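Local coordinates for protein Adhesin/invasin TibA autotransporter (PDB 4Q1Q) that mediates adhesion to and invasion of human intestinal epithelial cells and drives bacterial aggregation, its passenger region being hyper-glycosylated with heptose by TibC, at the D-glycero-alpha-D-manno-heptopyranose site. Coordinates in Å, arbitrary orientation; residue numbers count along the deposited sequence, not the author numbering.

The D-glycero-alpha-D-manno-heptopyranose site. Residues 124-125, 143-144, 162-164. With 289 (D-glycero-alpha-D-manno-heptopyranose), chain B; 289 (D-glycero-alpha-D-manno-heptopyranose), chain C; 289 (D-glycero-alpha-D-manno-heptopyranose), chain D.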
# COMPACT_ATOMS: atom_id res chain seq x y z
N ILE A 124 -1.44 7.90 -6.04
CA ILE A 124 -0.47 8.84 -6.59
C ILE A 124 -0.85 10.30 -6.38
O ILE A 124 -1.94 10.63 -5.92
CB ILE A 124 -0.26 8.57 -8.09
CG1 ILE A 124 -1.57 8.79 -8.86
CG2 ILE A 124 0.30 7.17 -8.27
CD1 ILE A 124 -1.64 8.09 -10.20
N SER A 125 0.10 11.19 -6.67
CA SER A 125 -0.18 12.62 -6.81
C SER A 125 -0.92 13.21 -5.61
O SER A 125 -1.63 14.20 -5.73
CB SER A 125 -0.96 12.91 -8.10
OG SER A 125 -0.36 12.46 -9.32
N SER A 143 3.10 6.72 -4.83
CA SER A 143 4.08 7.59 -5.45
C SER A 143 3.72 9.05 -5.45
O SER A 143 2.54 9.42 -5.45
CB SER A 143 4.24 7.16 -6.90
OG SER A 143 5.42 7.75 -7.42
N SER A 144 4.78 9.85 -5.49
CA SER A 144 4.71 11.28 -5.73
C SER A 144 3.57 11.95 -4.99
O SER A 144 2.62 12.46 -5.59
CB SER A 144 4.66 11.56 -7.24
OG SER A 144 5.98 11.77 -7.72
N ARG A 162 7.35 4.30 -3.71
CA ARG A 162 8.27 4.87 -4.69
C ARG A 162 8.62 6.31 -4.35
O ARG A 162 8.18 6.84 -3.32
CB ARG A 162 7.68 4.72 -6.09
CG ARG A 162 7.53 3.24 -6.46
CD ARG A 162 7.76 2.98 -7.94
NE ARG A 162 7.98 1.57 -8.21
CZ ARG A 162 7.36 0.89 -9.17
NH1 ARG A 162 6.44 1.48 -9.92
NH2 ARG A 162 7.64 -0.39 -9.35
N ASP A 163 9.42 6.95 -5.21
CA ASP A 163 9.90 8.31 -4.96
C ASP A 163 8.72 9.19 -4.55
O ASP A 163 7.72 9.21 -5.24
CB ASP A 163 10.63 8.86 -6.20
CG ASP A 163 11.36 10.19 -5.96
OD1 ASP A 163 11.60 10.56 -4.79
OD2 ASP A 163 11.72 10.89 -6.94
N GLY A 164 8.82 9.93 -3.44
CA GLY A 164 7.72 10.77 -2.98
C GLY A 164 6.53 10.01 -2.41
O GLY A 164 5.51 10.61 -2.09
O7 289 B . 1.41 16.50 -11.93
C7 289 B . 1.70 15.57 -12.97
C6 289 B . 1.09 14.21 -12.64
O6 289 B . 1.49 13.28 -13.64
C5 289 B . 1.47 13.71 -11.25
O5 289 B . 0.25 13.68 -10.51
C1 289 B . -0.60 12.53 -10.61
C2 289 B . -0.12 11.36 -11.48
O2 289 B . -0.40 11.57 -12.87
C3 289 B . 1.37 11.10 -11.38
O3 289 B . 1.83 10.34 -12.51
C4 289 B . 2.21 12.37 -11.25
O4 289 B . 2.95 12.18 -10.04
O7 289 C . 2.53 8.35 -11.32
C7 289 C . 2.48 6.93 -11.49
C6 289 C . 3.62 6.27 -10.72
O6 289 C . 4.48 5.58 -11.62
C5 289 C . 4.44 7.23 -9.86
O5 289 C . 5.57 6.47 -9.39
C1 289 C . 6.18 7.16 -8.30
C2 289 C . 7.08 8.23 -8.90
O2 289 C . 8.06 7.52 -9.66
C3 289 C . 6.16 9.19 -9.66
O3 289 C . 6.95 10.02 -10.52
C4 289 C . 4.99 8.55 -10.42
O4 289 C . 3.92 9.51 -10.38
O7 289 D . 8.08 14.48 -3.33
C7 289 D . 7.78 15.56 -4.23
C6 289 D . 6.93 15.03 -5.38
O6 289 D . 6.80 16.05 -6.38
C5 289 D . 7.55 13.78 -6.01
O5 289 D . 7.08 13.73 -7.57
C1 289 D . 7.07 12.34 -8.00
C2 289 D . 8.49 11.79 -7.80
O2 289 D . 8.93 11.16 -9.02
C3 289 D . 9.49 12.88 -7.40
O3 289 D . 10.20 13.32 -8.56
C4 289 D . 8.89 14.10 -6.68
O4 289 D . 9.82 14.58 -5.71
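Three O-linked D-glycero-alpha-D-manno-heptopyranoses are attached to neighbouring turns of the beta-helix in this passenger fragment of the autotransporter, whose approximate 19-residue repeats bring Ser125 and Ser144 side by side, with Ser143 at the place that Ile124 takes one turn earlier. Serine suits the role because its short side chain ends in a hydroxyl that can become the glycosidic oxygen. Ser143, at the end of strand 139-143, has its hydroxyl oxygen anti to the backbone N (chi1 -165°). Ser143 OG is bonded to the anomeric carbon, 289 (chain C) C1, at 1.3 Å. Ser125 and Ser144, in the loops that follow strands 120-124 and 139-143, carry 289 (chain B) and 289 (chain D) through the same OG to C1 linkage. Ser125 OG instead stands beside its backbone N, anti to the carbonyl carbon (chi1 -56°).

289 (chain C) sits between the other two and has the most surface hidden by protein. Ile124 supplies a branched apolar wedge beneath the sugars: Ile124 CD1 touches 289 (chain B) C2 at 3.8 Å, while Ile124 CG2 meets the exocyclic 289 (chain C) C7 at 3.9 Å. Its CG1 takes the crowded position between backbone N and carbonyl carbon (chi1 63°), so the two branches serve different sugars. On the opposite flank, the aliphatic Arg162 CB packs 3.6 Å from 289 (chain C) C1, and the guanidinium end extends away. Asp163 swings its carboxylate alongside 289 (chain D), which is poorly ordered.

Hydrogen bonds here run from sugar to sugar. The hydroxyl 289 (chain B) O4 pairs with 289 (chain C) O4 at 2.9 Å, joining sugars on adjacent turns. 289 (chain C) O3 pairs with 289 (chain D) O2 at 2.7 Å, between neighbouring residues of one turn, though the disorder of the latter sugar makes this bond less certain.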